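Local structure of putative nisin-resistance protein (4Y68) at residues E33-V38 and K70-S75; S133-S138 and E202-S207; D179-Y184 and K192-K197; P217-T222 and S303-R308. The protein probably confers resistance to the lantibiotic nisin by degrading it, as a lipoprotein peptidase of family S41. All blocks are in the same frame, centred on the assembly; numbering follows the deposited sequence.

How the contacts relate
From the N terminus, contact 1 comes first: it closes a loop of 31 residues that includes helix 55-66 and joins helices 32-46 and 72-87, in a helical part well away from the other three contacts. Contact 2 then ties helix 131-147 to the loop after strand 191-195. Nested inside the span it closes lies contact 3, the short hairpin of strands 180-185 and 191-195, whose nearest atoms come within about 6 Å of contact 2. Contact 4 opens next, at strand 218-222, and closes only on the C-terminal helix. No two contacts cross along the chain. Contacts 1 and 4 lie on opposite sides of the chain's centre, about 51 Å apart between centres.

Contact 1 of 4, residues E33-V38 and K70-S75; sequences ERYGRV and KSYQES
An offset stack of two tyrosines, Y35 and Y72, joins helix 32-46 to the first turn of helix 72-87 in the helical N-terminal part of the chain. The ring planes are 13° from parallel and their centroids 4.0 Å apart. Y35 CD1 sits over the middle of the Y72 ring, whereas on the Y35 side the Y72 ring is displaced toward the rim, which leaves Y72 CB almost on the Y35 ring normal in a CH-pi contact. Y35 keeps CG opposite its backbone N (chi1 180°), which extends the ring from its helix over the face of Y72. The hydroxyls of both rings are bonded outside the contact: Y35 OH to D264 and R76, Y72 OH to P30 O, so the stack is anchored at both phenol ends. S71, whose OG accepts from E74 N, is the N-cap of the helix that carries Y72. One turn on from Y72, the helices come close where G36 has no side chain. Buried S75 fits there, with its OG bonded to S32 O and S69 OG, and its CB 4.1 Å from both G36 CA and Y35 CD2.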
loop_
_atom_site.group_PDB
_atom_site.type_symbol
_atom_site.label_atom_id
_atom_site.label_comp_id
_atom_site.label_asym_id
_atom_site.label_seq_id
_atom_site.Cartn_x
_atom_site.Cartn_y
_atom_site.Cartn_z
ATOM N N GLU A 33 16.537 22.470 13.820
ATOM C CA GLU A 33 16.677 21.487 14.893
ATOM C C GLU A 33 15.333 20.939 15.376
ATOM O O GLU A 33 15.162 19.723 15.457
ATOM C CB GLU A 33 17.425 22.064 16.087
ATOM C CG GLU A 33 17.571 21.059 17.233
ATOM C CD GLU A 33 18.383 21.592 18.414
ATOM O OE1 GLU A 33 18.770 22.777 18.379
ATOM O OE2 GLU A 33 18.622 20.828 19.385
ATOM N N ARG A 34 14.417 21.827 15.743
ATOM C CA ARG A 34 13.043 21.452 16.122
ATOM C C ARG A 34 12.421 20.502 15.096
ATOM O O ARG A 34 11.873 19.462 15.442
ATOM C CB ARG A 34 12.151 22.704 16.231
ATOM C CG ARG A 34 11.296 22.841 17.491
ATOM C CD ARG A 34 10.116 21.915 17.519
ATOM N NE ARG A 34 10.411 20.718 18.303
ATOM C CZ ARG A 34 9.496 19.893 18.827
ATOM N NH1 ARG A 34 8.195 20.120 18.672
ATOM N NH2 ARG A 34 9.892 18.827 19.521
ATOM N N TYR A 35 12.503 20.903 13.830
ATOM C CA TYR A 35 11.925 20.154 12.728
ATOM C C TYR A 35 12.450 18.721 12.757
ATOM O O TYR A 35 11.684 17.774 12.590
ATOM C CB TYR A 35 12.241 20.863 11.414
ATOM C CG TYR A 35 11.729 20.233 10.134
ATOM C CD1 TYR A 35 10.639 20.774 9.456
ATOM C CD2 TYR A 35 12.367 19.130 9.570
ATOM C CE1 TYR A 35 10.179 20.216 8.268
ATOM C CE2 TYR A 35 11.914 18.557 8.388
ATOM C CZ TYR A 35 10.817 19.109 7.736
ATOM O OH TYR A 35 10.375 18.568 6.540
ATOM N N GLY A 36 13.747 18.566 13.027
ATOM C CA GLY A 36 14.341 17.248 13.121
ATOM C C GLY A 36 13.876 16.481 14.345
ATOM O O GLY A 36 13.687 15.264 14.291
ATOM N N ARG A 37 13.683 17.188 15.454
ATOM C CA ARG A 37 13.297 16.535 16.697
ATOM C C ARG A 37 11.830 16.063 16.652
ATOM O O ARG A 37 11.477 15.040 17.249
ATOM C CB ARG A 37 13.539 17.459 17.887
ATOM C CG ARG A 37 15.012 17.627 18.212
ATOM C CD ARG A 37 15.222 18.586 19.365
ATOM N NE ARG A 37 14.845 18.006 20.649
ATOM C CZ ARG A 37 15.680 17.322 21.427
ATOM N NH1 ARG A 37 16.937 17.119 21.043
ATOM N NH2 ARG A 37 15.258 16.834 22.590
ATOM N N VAL A 38 11.003 16.793 15.913
ATOM C CA VAL A 38 9.616 16.403 15.681
ATOM C C VAL A 38 9.554 15.046 14.994
ATOM O O VAL A 38 8.724 14.214 15.332
ATOM C CB VAL A 38 8.862 17.447 14.810
ATOM C CG1 VAL A 38 7.645 16.801 14.136
ATOM C CG2 VAL A 38 8.461 18.637 15.658
ATOM N N LYS A 70 21.201 23.518 9.604
ATOM C CA LYS A 70 20.910 24.844 9.052
ATOM C C LYS A 70 19.698 24.879 8.103
ATOM O O LYS A 70 19.320 25.948 7.611
ATOM C CB LYS A 70 22.132 25.379 8.302
ATOM C CG LYS A 70 23.363 25.563 9.159
ATOM C CD LYS A 70 23.197 26.750 10.089
ATOM C CE LYS A 70 24.530 27.159 10.701
ATOM N NZ LYS A 70 25.055 26.154 11.674
ATOM N N SER A 71 19.104 23.723 7.812
ATOM C CA SER A 71 17.866 23.723 7.039
ATOM C C SER A 71 17.068 22.464 7.315
ATOM O O SER A 71 17.585 21.512 7.922
ATOM C CB SER A 71 18.164 23.852 5.550
ATOM O OG SER A 71 18.590 22.616 5.028
ATOM N N TYR A 72 15.808 22.470 6.884
ATOM C CA TYR A 72 14.927 21.310 6.995
ATOM C C TYR A 72 15.456 20.150 6.182
ATOM O O TYR A 72 15.457 19.011 6.649
ATOM C CB TYR A 72 13.501 21.638 6.529
ATOM C CG TYR A 72 12.746 22.609 7.408
ATOM C CD1 TYR A 72 13.197 22.926 8.674
ATOM C CD2 TYR A 72 11.564 23.205 6.964
ATOM C CE1 TYR A 72 12.501 23.807 9.479
ATOM C CE2 TYR A 72 10.865 24.090 7.760
ATOM C CZ TYR A 72 11.339 24.389 9.016
ATOM O OH TYR A 72 10.651 25.262 9.814
ATOM N N GLN A 73 15.878 20.438 4.960
ATOM C CA GLN A 73 16.483 19.428 4.087
ATOM C C GLN A 73 17.655 18.736 4.789
ATOM O O GLN A 73 17.802 17.520 4.714
ATOM C CB GLN A 73 16.959 20.071 2.774
ATOM C CG GLN A 73 17.653 19.125 1.794
ATOM C CD GLN A 73 16.832 17.865 1.506
ATOM O OE1 GLN A 73 17.185 16.770 1.958
ATOM N NE2 GLN A 73 15.740 18.007 0.739
ATOM N N GLU A 74 18.479 19.525 5.475
ATOM C CA GLU A 74 19.629 19.001 6.200
ATOM C C GLU A 74 19.147 18.146 7.356
ATOM O O GLU A 74 19.662 17.052 7.594
ATOM C CB GLU A 74 20.534 20.148 6.705
ATOM C CG GLU A 74 21.914 19.675 7.148
ATOM C CD GLU A 74 22.736 20.709 7.956
ATOM O OE1 GLU A 74 22.531 21.935 7.834
ATOM O OE2 GLU A 74 23.621 20.268 8.717
ATOM N N SER A 75 18.140 18.638 8.071
ATOM C CA SER A 75 17.552 17.857 9.150
ATOM C C SER A 75 17.011 16.511 8.688
ATOM O O SER A 75 17.171 15.520 9.402
ATOM C CB SER A 75 16.440 18.638 9.829
ATOM O OG SER A 75 16.969 19.650 10.641
#

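Contact 2 of 4, residues S133-S138 and E202-S207; sequences SISHYS and EALKIS
I134 and S138, one turn apart on helix 131-147, both hold their first side-chain branch between the backbone N and the carbonyl carbon (chi1 67° for CG1 and 58° for OG), and both meet L204. The leucine places CG beside its own N, anti to the carbonyl carbon, and divides its methyls between the two: CD2 lies 3.6 Å from I134 CD1, the side chains crossing at about a right angle, while CD1 rests against S138, 3.9 Å from CB. S138 OG also meets L204 CB at 3.6 Å, and I206 CD1 approaches S138 CB at 4.1 Å. Beside these apolar contacts two waters join the helix to the loop. One water takes a hydrogen bond from S138 OG and donates to S135 O and to L204 O, the last at 2.7 Å, so three polar atoms share one solvent molecule. A second donates to S135 OG and to A203 O. Both of these oxygens have a further partner in K131: S135 OG is bonded to its carbonyl, and A203 O receives its NZ. Outward, I134 packs on P167 and L204 on I166 of helix 165-171. Helix 131-147 is the connection of a beta-alpha-beta crossover between the adjacent parallel strands 118-122 and 152-156, and the contact lays the loop that follows strand 191-195 along this helix within the S41 peptidase fold.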
loop_
_atom_site.group_PDB
_atom_site.type_symbol
_atom_site.label_atom_id
_atom_site.label_comp_id
_atom_site.label_asym_id
_atom_site.label_seq_id
_atom_site.Cartn_x
_atom_site.Cartn_y
_atom_site.Cartn_z
ATOM N N SER A 133 -9.305 12.021 -9.195
ATOM C CA SER A 133 -8.377 11.027 -9.714
ATOM C C SER A 133 -8.661 9.636 -9.170
ATOM O O SER A 133 -8.623 8.652 -9.917
ATOM C CB SER A 133 -6.930 11.398 -9.379
ATOM O OG SER A 133 -6.597 12.691 -9.823
ATOM N N ILE A 134 -8.898 9.542 -7.862
ATOM C CA ILE A 134 -9.017 8.221 -7.258
ATOM C C ILE A 134 -10.349 7.624 -7.634
ATOM O O ILE A 134 -10.462 6.416 -7.719
ATOM C CB ILE A 134 -8.873 8.223 -5.709
ATOM C CG1 ILE A 134 -10.043 8.945 -5.053
ATOM C CG2 ILE A 134 -7.514 8.783 -5.278
ATOM C CD1 ILE A 134 -10.030 8.869 -3.518
ATOM N N SER A 135 -11.352 8.466 -7.879
ATOM C CA SER A 135 -12.658 7.985 -8.336
ATOM C C SER A 135 -12.635 7.554 -9.823
ATOM O O SER A 135 -13.335 6.620 -10.238
ATOM C CB SER A 135 -13.721 9.065 -8.119
ATOM O OG SER A 135 -13.758 9.475 -6.753
ATOM N N HIS A 136 -11.824 8.232 -10.622
ATOM C CA HIS A 136 -11.611 7.790 -11.988
ATOM C C HIS A 136 -10.916 6.423 -12.002
ATOM O O HIS A 136 -11.273 5.558 -12.788
ATOM C CB HIS A 136 -10.802 8.818 -12.777
ATOM C CG HIS A 136 -10.436 8.357 -14.150
ATOM N ND1 HIS A 136 -9.203 8.597 -14.714
ATOM C CD2 HIS A 136 -11.138 7.646 -15.064
ATOM C CE1 HIS A 136 -9.159 8.052 -15.919
ATOM N NE2 HIS A 136 -10.321 7.471 -16.155
ATOM N N TYR A 137 -9.948 6.214 -11.112
ATOM C CA TYR A 137 -9.244 4.932 -11.054
ATOM C C TYR A 137 -10.192 3.812 -10.630
ATOM O O TYR A 137 -10.313 2.814 -11.326
ATOM C CB TYR A 137 -8.047 5.019 -10.101
ATOM C CG TYR A 137 -7.169 3.764 -9.969
ATOM C CD1 TYR A 137 -7.643 2.598 -9.361
ATOM C CD2 TYR A 137 -5.841 3.783 -10.389
ATOM C CE1 TYR A 137 -6.814 1.470 -9.216
ATOM C CE2 TYR A 137 -4.998 2.673 -10.241
ATOM C CZ TYR A 137 -5.491 1.529 -9.657
ATOM O OH TYR A 137 -4.664 0.449 -9.525
ATOM N N SER A 138 -10.875 3.985 -9.499
ATOM C CA SER A 138 -11.799 2.959 -9.019
ATOM C C SER A 138 -12.987 2.781 -9.965
ATOM O O SER A 138 -13.433 1.657 -10.187
ATOM C CB SER A 138 -12.291 3.277 -7.601
ATOM O OG SER A 138 -12.951 4.545 -7.511
ATOM N N GLU A 202 -17.795 5.570 0.018
ATOM C CA GLU A 202 -18.680 6.716 -0.192
ATOM C C GLU A 202 -17.962 7.798 -1.014
ATOM O O GLU A 202 -18.501 8.297 -1.992
ATOM C CB GLU A 202 -19.172 7.279 1.153
ATOM C CG GLU A 202 -20.233 6.406 1.885
ATOM C CD GLU A 202 -19.639 5.165 2.581
ATOM O OE1 GLU A 202 -18.403 5.101 2.771
ATOM O OE2 GLU A 202 -20.413 4.242 2.931
ATOM N N ALA A 203 -16.738 8.130 -0.624
ATOM C CA ALA A 203 -15.900 9.054 -1.377
ATOM C C ALA A 203 -15.726 8.701 -2.872
ATOM O O ALA A 203 -15.595 9.590 -3.698
ATOM C CB ALA A 203 -14.550 9.140 -0.732
ATOM N N LEU A 204 -15.699 7.416 -3.209
ATOM C CA LEU A 204 -15.546 6.988 -4.591
ATOM C C LEU A 204 -16.900 6.926 -5.310
ATOM O O LEU A 204 -16.973 6.530 -6.476
ATOM C CB LEU A 204 -14.878 5.619 -4.645
ATOM C CG LEU A 204 -13.647 5.420 -3.754
ATOM C CD1 LEU A 204 -13.111 3.992 -3.845
ATOM C CD2 LEU A 204 -12.567 6.419 -4.115
ATOM N N LYS A 205 -17.957 7.301 -4.591
ATOM C CA LYS A 205 -19.350 7.114 -5.021
ATOM C C LYS A 205 -19.586 5.704 -5.532
ATOM O O LYS A 205 -20.163 5.511 -6.593
ATOM C CB LYS A 205 -19.750 8.135 -6.100
ATOM C CG LYS A 205 -19.302 9.576 -5.802
ATOM C CD LYS A 205 -20.195 10.600 -6.503
ATOM C CE LYS A 205 -19.628 12.011 -6.399
ATOM N NZ LYS A 205 -20.406 13.004 -7.218
ATOM N N ILE A 206 -19.111 4.726 -4.773
ATOM C CA ILE A 206 -19.377 3.323 -5.048
ATOM C C ILE A 206 -20.269 2.781 -3.937
ATOM O O ILE A 206 -20.080 3.107 -2.771
ATOM C CB ILE A 206 -18.084 2.502 -5.125
ATOM C CG1 ILE A 206 -17.260 2.899 -6.348
ATOM C CG2 ILE A 206 -18.401 1.013 -5.157
ATOM C CD1 ILE A 206 -16.054 2.013 -6.569
ATOM N N SER A 207 -21.243 1.957 -4.299
ATOM C CA SER A 207 -22.248 1.533 -3.339
ATOM C C SER A 207 -21.896 0.231 -2.668
ATOM O O SER A 207 -21.509 -0.754 -3.323
ATOM C CB SER A 207 -23.616 1.383 -4.008
ATOM O OG SER A 207 -24.517 0.746 -3.112
HETATM O O HOH W 1 -15.602 5.382 -8.444
HETATM O O HOH W 2 -16.301 10.708 -6.308
#

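Contact 3 of 4, residues D179-Y184 and K192-K197; sequences DTLFHY and KTITMK
I194 faces both L181 and F182 in an antiparallel hairpin interrupted by a classic beta bulge. Its carbonyl O takes L181 N at 2.7 Å, in the carbonyl plane, and F182 N through a weak bond at 3.4 Å; I194 N returns a bond to F182 O. The side chains of F182 and I194 run alongside each other on one face of the sheet, with I194 CB over the phenyl face and I194 CG1 3.5 Å from F182 CZ. Next to them Y184 holds CG between its backbone N and carbonyl carbon (chi1 63°), a crowded position that swings the ring across the neighbouring strand, where K192 CB lies over its face and I194 CD1 meets CE1 at 3.6 Å. Y184 and K192 also exchange two backbone bonds. On the opposite face H183 ND1 and T193 OG1 share a hydrogen bond of 2.8 Å in the plane of the imidazole. Beyond the bulge, D179 O accepts M196 N from above its carbonyl plane, while D179 OD1 accepts the amide of T180, the first residue of the strand. Further out, L181 and M196 reach I169 of helix 165-171, F182 packs on M165 of that helix, F182 and Y184 both rest on V256 of strand 256-261, and H183 pairs through its backbone with S276 of strand 267-276, which places the hairpin in the antiparallel sheet.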
loop_
_atom_site.group_PDB
_atom_site.type_symbol
_atom_site.label_atom_id
_atom_site.label_comp_id
_atom_site.label_asym_id
_atom_site.label_seq_id
_atom_site.Cartn_x
_atom_site.Cartn_y
_atom_site.Cartn_z
ATOM N N ASP A 179 -16.065 -7.883 4.575
ATOM C CA ASP A 179 -15.580 -8.498 5.809
ATOM C C ASP A 179 -14.110 -8.120 5.982
ATOM O O ASP A 179 -13.593 -7.252 5.282
ATOM C CB ASP A 179 -15.731 -10.034 5.739
ATOM C CG ASP A 179 -15.848 -10.703 7.115
ATOM O OD1 ASP A 179 -15.267 -10.217 8.109
ATOM O OD2 ASP A 179 -16.542 -11.737 7.198
ATOM N N THR A 180 -13.434 -8.829 6.870
ATOM C CA THR A 180 -12.029 -8.620 7.129
ATOM C C THR A 180 -11.193 -8.769 5.856
ATOM O O THR A 180 -11.350 -9.714 5.111
ATOM C CB THR A 180 -11.539 -9.605 8.201
ATOM O OG1 THR A 180 -12.037 -9.191 9.485
ATOM C CG2 THR A 180 -10.031 -9.653 8.230
ATOM N N LEU A 181 -10.328 -7.799 5.605
ATOM C CA LEU A 181 -9.399 -7.874 4.485
ATOM C C LEU A 181 -8.020 -8.366 4.935
ATOM O O LEU A 181 -7.477 -9.301 4.345
ATOM C CB LEU A 181 -9.298 -6.512 3.801
ATOM C CG LEU A 181 -10.284 -6.231 2.660
ATOM C CD1 LEU A 181 -11.441 -7.213 2.580
ATOM C CD2 LEU A 181 -10.780 -4.803 2.715
ATOM N N PHE A 182 -7.446 -7.719 5.948
ATOM C CA PHE A 182 -6.243 -8.215 6.621
ATOM C C PHE A 182 -6.213 -7.621 8.035
ATOM O O PHE A 182 -7.011 -6.747 8.342
ATOM C CB PHE A 182 -4.952 -7.874 5.835
ATOM C CG PHE A 182 -4.768 -6.401 5.577
ATOM C CD1 PHE A 182 -5.283 -5.810 4.435
ATOM C CD2 PHE A 182 -4.100 -5.605 6.483
ATOM C CE1 PHE A 182 -5.128 -4.452 4.203
ATOM C CE2 PHE A 182 -3.937 -4.246 6.248
ATOM C CZ PHE A 182 -4.450 -3.669 5.118
ATOM N N HIS A 183 -5.317 -8.112 8.895
ATOM C CA HIS A 183 -5.111 -7.527 10.241
ATOM C C HIS A 183 -3.760 -6.825 10.364
ATOM O O HIS A 183 -2.843 -7.067 9.583
ATOM C CB HIS A 183 -5.183 -8.600 11.329
ATOM C CG HIS A 183 -6.326 -9.543 11.174
ATOM N ND1 HIS A 183 -7.591 -9.265 11.645
ATOM C CD2 HIS A 183 -6.391 -10.776 10.622
ATOM C CE1 HIS A 183 -8.388 -10.282 11.381
ATOM N NE2 HIS A 183 -7.685 -11.214 10.761
ATOM N N TYR A 184 -3.617 -5.971 11.368
ATOM C CA TYR A 184 -2.306 -5.409 11.635
ATOM C C TYR A 184 -2.176 -5.086 13.125
ATOM O O TYR A 184 -3.147 -4.712 13.787
ATOM C CB TYR A 184 -2.046 -4.174 10.747
ATOM C CG TYR A 184 -2.984 -3.016 10.967
ATOM C CD1 TYR A 184 -4.314 -3.074 10.543
ATOM C CD2 TYR A 184 -2.544 -1.855 11.588
ATOM C CE1 TYR A 184 -5.186 -1.994 10.748
ATOM C CE2 TYR A 184 -3.394 -0.782 11.798
ATOM C CZ TYR A 184 -4.715 -0.855 11.383
ATOM O OH TYR A 184 -5.544 0.218 11.593
ATOM N N LYS A 192 -5.536 -4.576 15.112
ATOM C CA LYS A 192 -6.663 -3.978 14.407
ATOM C C LYS A 192 -6.933 -4.707 13.094
ATOM O O LYS A 192 -6.213 -5.637 12.695
ATOM C CB LYS A 192 -6.412 -2.492 14.155
ATOM C CG LYS A 192 -6.361 -1.652 15.427
ATOM C CD LYS A 192 -6.109 -0.172 15.101
ATOM C CE LYS A 192 -6.311 0.734 16.332
ATOM N NZ LYS A 192 -6.376 2.204 15.981
ATOM N N THR A 193 -7.987 -4.289 12.422
ATOM C CA THR A 193 -8.432 -5.010 11.242
ATOM C C THR A 193 -8.784 -4.006 10.167
ATOM O O THR A 193 -9.421 -3.017 10.459
ATOM C CB THR A 193 -9.642 -5.911 11.567
ATOM O OG1 THR A 193 -9.202 -7.041 12.332
ATOM C CG2 THR A 193 -10.298 -6.414 10.290
ATOM N N ILE A 194 -8.331 -4.226 8.935
ATOM C CA ILE A 194 -8.871 -3.468 7.808
ATOM C C ILE A 194 -10.001 -4.294 7.156
ATOM O O ILE A 194 -9.765 -5.392 6.661
ATOM C CB ILE A 194 -7.795 -3.126 6.772
ATOM C CG1 ILE A 194 -6.705 -2.241 7.388
ATOM C CG2 ILE A 194 -8.424 -2.490 5.530
ATOM C CD1 ILE A 194 -7.221 -0.920 7.983
ATOM N N THR A 195 -11.228 -3.784 7.224
ATOM C CA THR A 195 -12.396 -4.426 6.625
ATOM C C THR A 195 -12.856 -3.565 5.472
ATOM O O THR A 195 -12.393 -2.434 5.316
ATOM C CB THR A 195 -13.608 -4.581 7.612
ATOM O OG1 THR A 195 -14.129 -3.282 7.938
ATOM C CG2 THR A 195 -13.200 -5.275 8.885
ATOM N N MET A 196 -13.794 -4.078 4.691
ATOM C CA MET A 196 -14.314 -3.307 3.583
ATOM C C MET A 196 -14.987 -2.029 4.099
ATOM O O MET A 196 -14.926 -1.011 3.441
ATOM C CB MET A 196 -15.268 -4.165 2.740
ATOM C CG MET A 196 -15.683 -3.537 1.410
ATOM S SD MET A 196 -14.331 -2.992 0.336
ATOM C CE MET A 196 -13.697 -4.546 -0.251
ATOM N N LYS A 197 -15.569 -2.058 5.297
ATOM C CA LYS A 197 -16.123 -0.835 5.925
ATOM C C LYS A 197 -15.105 0.283 6.218
ATOM O O LYS A 197 -15.397 1.463 6.055
ATOM C CB LYS A 197 -16.829 -1.193 7.230
ATOM C CG LYS A 197 -17.905 -2.231 7.071
ATOM C CD LYS A 197 -18.051 -3.093 8.333
ATOM C CE LYS A 197 -18.986 -2.477 9.389
ATOM N NZ LYS A 197 -18.488 -1.210 10.017
#

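Contact 4 of 4, residues P217-T222 and S303-R308; sequences PIAIIT and SWLKSR
W304 turns its six-membered ring onto P217 and the first residues of strand 218-222. From CB, which points toward the strand, chi1 of 177° carries the indole away from the backbone N. Along the ring's benzo side, CE3 lies 4.0 Å from A219 CB; next, CZ3 comes 3.4 Å from the carbonyl oxygen of I218 and obliquely so; then CH2 reaches the same oxygen and, more loosely at 4.4 Å, P217 CB. The amide of A219 stands near the plane at the ring edge. On the indole itself R308 folds back: its CG sits over one face of the ring, and W304 CZ2 lies 3.5 Å above the middle of the R308 guanidinium plane, while R308 CB packs against P217 CG at 3.9 Å. L305 flanks W304 with CD2, which lies 4.0 Å from P217 CB and 4.1 Å from A219 CB. The helix segment runs nearly antiparallel to the strand, 168° between directions and 8.9 Å between axes. Strand 218-222 lies between parallel strands 152-156 and 243-247, and the C-terminal helix packs on this mixed sheet, the helix-on-sheet packing of an alpha/beta fold.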
loop_
_atom_site.group_PDB
_atom_site.type_symbol
_atom_site.label_atom_id
_atom_site.label_comp_id
_atom_site.label_asym_id
_atom_site.label_seq_id
_atom_site.Cartn_x
_atom_site.Cartn_y
_atom_site.Cartn_z
ATOM N N PRO A 217 -13.818 -17.525 -11.123
ATOM C CA PRO A 217 -12.403 -17.824 -10.901
ATOM C C PRO A 217 -11.562 -16.587 -11.151
ATOM O O PRO A 217 -11.786 -15.880 -12.136
ATOM C CB PRO A 217 -12.093 -18.902 -11.935
ATOM C CG PRO A 217 -13.442 -19.510 -12.251
ATOM C CD PRO A 217 -14.431 -18.395 -12.135
ATOM N N ILE A 218 -10.617 -16.323 -10.262
ATOM C CA ILE A 218 -9.758 -15.164 -10.396
ATOM C C ILE A 218 -8.305 -15.604 -10.321
ATOM O O ILE A 218 -7.896 -16.267 -9.358
ATOM C CB ILE A 218 -10.036 -14.121 -9.308
ATOM C CG1 ILE A 218 -11.408 -13.470 -9.512
ATOM C CG2 ILE A 218 -8.936 -13.051 -9.293
ATOM C CD1 ILE A 218 -11.877 -12.644 -8.327
ATOM N N ALA A 219 -7.526 -15.239 -11.338
ATOM C CA ALA A 219 -6.088 -15.447 -11.283
ATOM C C ALA A 219 -5.381 -14.117 -11.017
ATOM O O ALA A 219 -5.644 -13.118 -11.680
ATOM C CB ALA A 219 -5.587 -16.077 -12.564
ATOM N N ILE A 220 -4.489 -14.108 -10.041
ATOM C CA ILE A 220 -3.767 -12.895 -9.699
ATOM C C ILE A 220 -2.289 -13.022 -10.015
ATOM O O ILE A 220 -1.646 -13.967 -9.588
ATOM C CB ILE A 220 -3.904 -12.547 -8.203
ATOM C CG1 ILE A 220 -5.367 -12.396 -7.810
ATOM C CG2 ILE A 220 -3.203 -11.254 -7.907
ATOM C CD1 ILE A 220 -5.531 -12.047 -6.377
ATOM N N ILE A 221 -1.738 -12.050 -10.730
ATOM C CA ILE A 221 -0.322 -12.108 -11.088
ATOM C C ILE A 221 0.485 -11.072 -10.308
ATOM O O ILE A 221 0.063 -9.919 -10.161
ATOM C CB ILE A 221 -0.120 -11.894 -12.613
ATOM C CG1 ILE A 221 -0.893 -12.949 -13.395
ATOM C CG2 ILE A 221 1.370 -11.897 -12.984
ATOM C CD1 ILE A 221 -0.825 -12.772 -14.922
ATOM N N THR A 222 1.629 -11.498 -9.783
ATOM C CA THR A 222 2.532 -10.622 -9.064
ATOM C C THR A 222 3.946 -10.822 -9.601
ATOM O O THR A 222 4.259 -11.880 -10.140
ATOM C CB THR A 222 2.508 -10.911 -7.546
ATOM O OG1 THR A 222 3.027 -12.222 -7.291
ATOM C CG2 THR A 222 1.088 -10.825 -6.983
ATOM N N SER A 303 -4.534 -21.028 -18.658
ATOM C CA SER A 303 -4.804 -22.450 -18.633
ATOM C C SER A 303 -5.549 -22.807 -17.360
ATOM O O SER A 303 -6.546 -23.525 -17.410
ATOM C CB SER A 303 -3.521 -23.267 -18.746
ATOM O OG SER A 303 -2.844 -23.280 -17.515
ATOM N N TRP A 304 -5.087 -22.291 -16.223
ATOM C CA TRP A 304 -5.776 -22.554 -14.965
ATOM C C TRP A 304 -7.210 -22.068 -15.070
ATOM O O TRP A 304 -8.134 -22.785 -14.700
ATOM C CB TRP A 304 -5.076 -21.890 -13.777
ATOM C CG TRP A 304 -5.827 -22.101 -12.510
ATOM C CD1 TRP A 304 -5.918 -23.264 -11.799
ATOM C CD2 TRP A 304 -6.631 -21.135 -11.805
ATOM N NE1 TRP A 304 -6.711 -23.080 -10.689
ATOM C CE2 TRP A 304 -7.164 -21.786 -10.668
ATOM C CE3 TRP A 304 -6.944 -19.784 -12.022
ATOM C CZ2 TRP A 304 -7.998 -21.136 -9.750
ATOM C CZ3 TRP A 304 -7.770 -19.134 -11.105
ATOM C CH2 TRP A 304 -8.292 -19.819 -9.984
ATOM N N LEU A 305 -7.400 -20.874 -15.622
ATOM C CA LEU A 305 -8.745 -20.310 -15.733
ATOM C C LEU A 305 -9.643 -21.187 -16.603
ATOM O O LEU A 305 -10.828 -21.352 -16.298
ATOM C CB LEU A 305 -8.703 -18.886 -16.291
ATOM C CG LEU A 305 -8.172 -17.790 -15.368
ATOM C CD1 LEU A 305 -8.068 -16.485 -16.130
ATOM C CD2 LEU A 305 -9.080 -17.627 -14.162
ATOM N N LYS A 306 -9.082 -21.747 -17.675
ATOM C CA LYS A 306 -9.845 -22.640 -18.558
ATOM C C LYS A 306 -10.400 -23.829 -17.789
ATOM O O LYS A 306 -11.594 -24.105 -17.844
ATOM C CB LYS A 306 -8.988 -23.143 -19.729
ATOM C CG LYS A 306 -8.576 -22.061 -20.720
ATOM C CD LYS A 306 -7.692 -22.620 -21.844
ATOM C CE LYS A 306 -6.742 -21.545 -22.418
ATOM N NZ LYS A 306 -5.288 -21.772 -22.074
ATOM N N SER A 307 -9.532 -24.520 -17.068
ATOM C CA SER A 307 -9.930 -25.681 -16.274
ATOM C C SER A 307 -11.071 -25.385 -15.311
ATOM O O SER A 307 -11.897 -26.253 -15.045
ATOM C CB SER A 307 -8.742 -26.217 -15.472
ATOM O OG SER A 307 -8.670 -25.591 -14.197
ATOM N N ARG A 308 -11.123 -24.169 -14.774
ATOM C CA ARG A 308 -12.135 -23.859 -13.769
ATOM C C ARG A 308 -13.419 -23.337 -14.415
ATOM O O ARG A 308 -14.506 -23.499 -13.866
ATOM C CB ARG A 308 -11.577 -22.867 -12.740
ATOM C CG ARG A 308 -10.468 -23.459 -11.839
ATOM C CD ARG A 308 -11.029 -24.100 -10.554
ATOM N NE ARG A 308 -11.136 -23.126 -9.468
ATOM C CZ ARG A 308 -10.469 -23.189 -8.312
ATOM N NH1 ARG A 308 -9.646 -24.207 -8.056
ATOM N NH2 ARG A 308 -10.632 -22.230 -7.403
#